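Local coordinates for arabinofuranosidase (Bifidobacterium longum, PDB 2Y2W), which removes terminal non-reducing alpha-L-arabinofuranosyl residues from arabinan and arabinoxylan by hydrolysis, as a family 51 glycoside hydrolase of plant cell-wall breakdown, at the interface of chains A and B. Residues are numbered along the deposited sequence; one frame, centred on the assembly and turned at random. Chains: chain A/B, Arabinofuranosidase.

Contact 1: the interface of chains A and B. Residues chain A 235, 239; chain B 219-222, 224.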
# COMPACT_ATOMS: atom_id res chain seq x y z
N ASP A 235 6.91 -9.97 -5.78
CA ASP A 235 6.00 -10.96 -6.35
C ASP A 235 4.96 -10.30 -7.25
O ASP A 235 4.76 -10.73 -8.38
CB ASP A 235 5.32 -11.78 -5.25
CG ASP A 235 4.56 -12.98 -5.80
OD1 ASP A 235 4.91 -13.46 -6.90
OD2 ASP A 235 3.60 -13.44 -5.14
N HIS A 239 5.43 -10.29 -11.51
CA HIS A 239 4.33 -10.96 -12.21
C HIS A 239 3.66 -10.04 -13.22
O HIS A 239 3.46 -10.43 -14.37
CB HIS A 239 3.29 -11.49 -11.23
CG HIS A 239 2.01 -11.91 -11.89
ND1 HIS A 239 0.90 -11.10 -11.95
CD2 HIS A 239 1.67 -13.05 -12.55
CE1 HIS A 239 -0.07 -11.72 -12.60
NE2 HIS A 239 0.38 -12.90 -12.98
N PRO B 219 -2.67 -16.55 -8.65
CA PRO B 219 -1.34 -16.12 -9.09
C PRO B 219 -1.35 -15.28 -10.37
O PRO B 219 -0.44 -14.48 -10.59
CB PRO B 219 -0.61 -17.44 -9.34
CG PRO B 219 -1.27 -18.41 -8.43
CD PRO B 219 -2.71 -18.00 -8.38
N TRP B 220 -2.37 -15.48 -11.20
CA TRP B 220 -2.52 -14.77 -12.48
C TRP B 220 -3.02 -13.34 -12.31
O TRP B 220 -2.87 -12.51 -13.21
CB TRP B 220 -3.47 -15.54 -13.40
CG TRP B 220 -4.78 -15.86 -12.75
CD1 TRP B 220 -5.91 -15.09 -12.75
CD2 TRP B 220 -5.10 -17.03 -11.99
NE1 TRP B 220 -6.91 -15.72 -12.04
CE2 TRP B 220 -6.44 -16.91 -11.56
CE3 TRP B 220 -4.38 -18.18 -11.63
CZ2 TRP B 220 -7.08 -17.89 -10.80
CZ3 TRP B 220 -5.01 -19.15 -10.86
CH2 TRP B 220 -6.35 -19.00 -10.46
N GLN B 221 -3.62 -13.05 -11.15
CA GLN B 221 -4.20 -11.74 -10.89
C GLN B 221 -3.13 -10.68 -10.67
O GLN B 221 -2.17 -10.89 -9.91
CB GLN B 221 -5.13 -11.80 -9.68
CG GLN B 221 -6.13 -10.65 -9.60
CD GLN B 221 -7.31 -10.80 -10.55
OE1 GLN B 221 -8.02 -9.84 -10.82
NE2 GLN B 221 -7.53 -12.02 -11.05
N VAL B 222 -3.29 -9.54 -11.34
CA VAL B 222 -2.42 -8.39 -11.12
C VAL B 222 -2.60 -7.91 -9.68
O VAL B 222 -3.72 -7.58 -9.26
CB VAL B 222 -2.69 -7.25 -12.13
CG1 VAL B 222 -1.85 -6.02 -11.81
CG2 VAL B 222 -2.41 -7.71 -13.55
N HIS B 224 -1.94 -9.79 -6.95
CA HIS B 224 -2.44 -10.91 -6.14
C HIS B 224 -1.93 -10.88 -4.70
O HIS B 224 -0.79 -10.50 -4.44
CB HIS B 224 -2.12 -12.26 -6.79
CG HIS B 224 -0.66 -12.52 -7.00
ND1 HIS B 224 -0.04 -12.35 -8.22
CD2 HIS B 224 0.29 -12.96 -6.15
CE1 HIS B 224 1.24 -12.66 -8.10
NE2 HIS B 224 1.47 -13.03 -6.86
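The imidazole of B:His224 points its edge across the interface at two side chains of helix 227-244, A:Asp235 and A:His239. Its NE2 donates to the carboxylate OD2 of A:Asp235 at 2.8 Å, with 153° at the hydrogen. The oxygen lies close to the imidazole plane, but the donor reaches it from well above the carboxylate plane, the two flat groups being turned 70° apart. The other ring nitrogen, ND1, donates to the backbone O of B:Gln221 at 3.1 Å. These two bonds restrain the ring's rotation. The chi1 of 60° puts CG between the backbone N and the carbonyl carbon, where the ring can span its own loop and the partner helix. That loop, shortly after the acid/base B:Glu215, thus docks on the helix, probably as one of the hexamer's contacts.

A:His239 lies edge-to-face with B:His224, centroids 5.2 Å apart, and takes the edge on its face. That same face also receives the carbonyl of B:Pro219: its O is 3.0 Å from A:His239 NE2 but 2.9 Å above the ring plane, a geometry that argues for carbonyl-on-ring packing rather than an in-plane N-H bond. Nearer the helix, A:His239 CB touches B:His224 CE1 at 3.9 Å.

Contact 2: the interface of chains A and B. Residues chain A 181-182, 186, 190, 244; chain B 134-135.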
# COMPACT_ATOMS: atom_id res chain seq x y z
N LEU A 181 7.09 1.08 -17.85
CA LEU A 181 7.25 -0.04 -18.77
C LEU A 181 6.51 0.20 -20.09
O LEU A 181 7.03 -0.11 -21.17
CB LEU A 181 6.78 -1.35 -18.12
CG LEU A 181 6.77 -2.63 -18.98
CD1 LEU A 181 8.16 -3.03 -19.47
CD2 LEU A 181 6.13 -3.78 -18.21
N GLU A 182 5.31 0.76 -19.99
CA GLU A 182 4.51 1.09 -21.16
C GLU A 182 5.10 2.27 -21.93
O GLU A 182 5.27 2.19 -23.15
CB GLU A 182 3.06 1.39 -20.75
CG GLU A 182 2.10 1.49 -21.93
CD GLU A 182 0.73 2.02 -21.55
OE1 GLU A 182 0.19 1.61 -20.50
OE2 GLU A 182 0.20 2.85 -22.30
N GLY A 186 6.37 0.37 -25.09
CA GLY A 186 5.09 0.17 -25.76
C GLY A 186 5.06 0.68 -27.18
O GLY A 186 5.71 1.67 -27.52
N THR A 190 -1.15 3.63 -27.63
CA THR A 190 -1.54 3.84 -26.23
C THR A 190 -1.07 5.21 -25.72
O THR A 190 -0.11 5.77 -26.24
CB THR A 190 -1.00 2.72 -25.31
OG1 THR A 190 0.41 2.55 -25.51
CG2 THR A 190 -1.71 1.41 -25.59
N ALA A 244 2.87 -8.41 -18.87
CA ALA A 244 2.89 -7.39 -19.91
C ALA A 244 3.87 -7.74 -21.03
O ALA A 244 3.54 -7.66 -22.21
CB ALA A 244 3.22 -6.03 -19.31
N ARG B 134 -5.50 2.81 -23.43
CA ARG B 134 -4.75 2.14 -22.37
C ARG B 134 -4.49 0.66 -22.68
O ARG B 134 -5.02 0.12 -23.66
CB ARG B 134 -5.49 2.26 -21.03
CG ARG B 134 -5.60 3.68 -20.46
CD ARG B 134 -4.48 3.99 -19.47
NE ARG B 134 -4.63 5.32 -18.88
CZ ARG B 134 -3.79 6.33 -19.06
NH1 ARG B 134 -2.71 6.19 -19.82
NH2 ARG B 134 -4.02 7.50 -18.47
N ARG B 135 -3.66 0.03 -21.85
CA ARG B 135 -3.41 -1.41 -21.91
C ARG B 135 -4.33 -2.15 -20.95
O ARG B 135 -4.74 -1.62 -19.92
CB ARG B 135 -1.98 -1.71 -21.47
CG ARG B 135 -0.91 -1.52 -22.51
CD ARG B 135 0.44 -1.84 -21.90
NE ARG B 135 1.48 -2.01 -22.90
CZ ARG B 135 2.76 -2.27 -22.63
NH1 ARG B 135 3.17 -2.39 -21.37
NH2 ARG B 135 3.62 -2.40 -23.62
O HOH W 1 -1.90 4.33 -21.83
O HOH W 2 -2.32 1.44 -19.95
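The C-terminal end of helix 174-185 meets the short strand 134-136 of the neighbouring chain here, chiefly through A:Glu182 and B:Arg135. Their side chains slide past each other in opposite directions, both stretched out, and the contact is made alongside rather than tip to tip. A:Glu182 CG sits 3.6 Å above the guanidinium plane of B:Arg135, toward its rim, and also lies 3.7 Å from B:Arg135 CD. With chi2 of 179° and chi3 of 166°, the arginine runs straight from CG to NE and carries its guanidinium past the carboxylate toward the helix end, where NH2 comes to 3.6 Å from A:Gly186 CA. Carboxylate and guanidinium therefore form no salt bridge: A:Glu182 OE1 and B:Arg135 NE are 4.5 Å apart, although their opposite charges would still attract at this range, and the partly negative helix end may also draw the guanidinium.

Water carries the polar link. One water joins A:Glu182 OE1 to the backbone N of B:Arg135, the latter at 2.7 Å with a nearly straight 177° at the hydrogen. Another joins OE2 to B:Arg134 NH1, at 2.9 Å from that nitrogen and in the guanidinium plane. A:Thr190 OG1 adds a weak bond to the same OE2, at 3.2 Å.

In the fold, the patch lies where helix 174-185 gives way to the loop holding A:Gly186 and A:Thr190, with A:Ala244, the last residue of helix 227-244, flanking the arginine.

Contact 3: the interface of chains A and B. Residues chain A 174, 178, 181, 240, 243-244; chain B 135, 137, 222.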
# COMPACT_ATOMS: atom_id res chain seq x y z
N LEU A 174 3.98 -0.60 -7.82
CA LEU A 174 3.45 -1.33 -8.96
C LEU A 174 2.92 -0.48 -10.12
O LEU A 174 3.31 -0.70 -11.28
CB LEU A 174 2.36 -2.30 -8.49
CG LEU A 174 1.60 -3.17 -9.50
CD1 LEU A 174 2.55 -4.09 -10.27
CD2 LEU A 174 0.52 -3.97 -8.79
N LEU A 178 4.57 -0.16 -14.03
CA LEU A 178 3.83 -0.53 -15.23
C LEU A 178 3.67 0.65 -16.20
O LEU A 178 3.73 0.47 -17.41
CB LEU A 178 2.46 -1.10 -14.87
CG LEU A 178 2.41 -2.45 -14.14
CD1 LEU A 178 0.98 -2.81 -13.79
CD2 LEU A 178 3.07 -3.57 -14.95
N LEU A 181 7.09 1.08 -17.85
CA LEU A 181 7.25 -0.04 -18.77
C LEU A 181 6.51 0.20 -20.09
O LEU A 181 7.03 -0.11 -21.17
CB LEU A 181 6.78 -1.35 -18.12
CG LEU A 181 6.77 -2.63 -18.98
CD1 LEU A 181 8.16 -3.03 -19.47
CD2 LEU A 181 6.13 -3.78 -18.21
N ALA A 240 3.33 -8.83 -12.79
CA ALA A 240 2.60 -7.87 -13.63
C ALA A 240 3.42 -7.41 -14.83
O ALA A 240 2.87 -7.14 -15.90
CB ALA A 240 2.14 -6.69 -12.81
N LEU A 243 3.76 -10.43 -17.26
CA LEU A 243 2.46 -10.58 -17.89
C LEU A 243 2.33 -9.61 -19.06
O LEU A 243 1.77 -9.95 -20.10
CB LEU A 243 1.34 -10.34 -16.86
CG LEU A 243 -0.12 -10.64 -17.25
CD1 LEU A 243 -0.34 -12.13 -17.50
CD2 LEU A 243 -1.06 -10.15 -16.16
N ALA A 244 2.87 -8.41 -18.87
CA ALA A 244 2.89 -7.39 -19.91
C ALA A 244 3.87 -7.74 -21.03
O ALA A 244 3.54 -7.66 -22.21
CB ALA A 244 3.22 -6.03 -19.31
N ARG B 135 -3.66 0.03 -21.85
CA ARG B 135 -3.41 -1.41 -21.91
C ARG B 135 -4.33 -2.15 -20.95
O ARG B 135 -4.74 -1.62 -19.92
CB ARG B 135 -1.98 -1.71 -21.47
CG ARG B 135 -0.91 -1.52 -22.51
CD ARG B 135 0.44 -1.84 -21.90
NE ARG B 135 1.48 -2.01 -22.90
CZ ARG B 135 2.76 -2.27 -22.63
NH1 ARG B 135 3.17 -2.39 -21.37
NH2 ARG B 135 3.62 -2.40 -23.62
N LEU B 137 -3.55 -5.67 -19.05
CA LEU B 137 -2.60 -6.75 -18.79
C LEU B 137 -3.30 -8.09 -18.64
O LEU B 137 -2.74 -9.13 -18.99
CB LEU B 137 -1.77 -6.44 -17.54
CG LEU B 137 -0.46 -5.68 -17.70
CD1 LEU B 137 -0.65 -4.31 -18.34
CD2 LEU B 137 0.19 -5.54 -16.33
N VAL B 222 -3.29 -9.54 -11.34
CA VAL B 222 -2.42 -8.39 -11.12
C VAL B 222 -2.60 -7.91 -9.68
O VAL B 222 -3.72 -7.58 -9.26
CB VAL B 222 -2.69 -7.25 -12.13
CG1 VAL B 222 -1.85 -6.02 -11.81
CG2 VAL B 222 -2.41 -7.71 -13.55
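B:Leu137 inserts between two helices of chain A, meeting A:Leu178, A:Ala240, A:Leu243 and A:Ala244 in an apolar contact, with B:Val222 packed further along.

The methyl-to-methyl contacts centre on B:Leu137 CD2, which points into the groove between the two helices. Both branches of A:Leu178 reach it, CD1 and CD2 each lying 3.8 Å from B:Leu137 CD2, so the fork of one leucine receives a methyl of the other. Against helix 227-244, B:Leu137 CG rests 4.0 Å from A:Ala244 CB. A:Leu243 has CG anti to its backbone N (chi1 -171°) and its CD2 directed across the interface, 3.8 Å from B:Val222 CG2 and 4.0 Å from B:Leu137 CB. The other methyl of the valine, CG1, approaches A:Ala240 CB at 4.2 Å, so B:Val222 spreads its fork over two residues of one helix.

A second kind of contact sets a methyl against a carbonyl: A:Leu243 CD2 lies 3.4 Å from the backbone O of B:Leu137. Replacing A:Leu243 by an alanine would probably open a gap between B:Val222 CG2 and B:Leu137 CB, leaving both without the methyl that bridges them. No nitrogen or oxygen pair comes within bonding reach, so the evidence is for dispersion and burial.

Structurally, B:Leu137 follows strand 134-136 and fills the groove between helices 174-185 and 227-244, the latter on its final turns.

The three contacts form a strip along one A-B interface: the C-alpha centre of contact 3 lies about 10 Å from contact 1 and 8 Å from contact 2, with 17 Å between the outer two. Helix 227-244 of chain A enters all three. Contacts 1 and 3 share B:Val222; contacts 2 and 3 share A:Leu181, A:Ala244 and B:Arg135. An apolar middle thus separates a polar end with a histidine-aspartate hydrogen bond from a water-bridged one. The interface is not an exact two-fold, and plausibly serves the trimer within the hexamer. Contact 1 lies about 8 Å from B:Glu215, so assembly might steady that catalytic region.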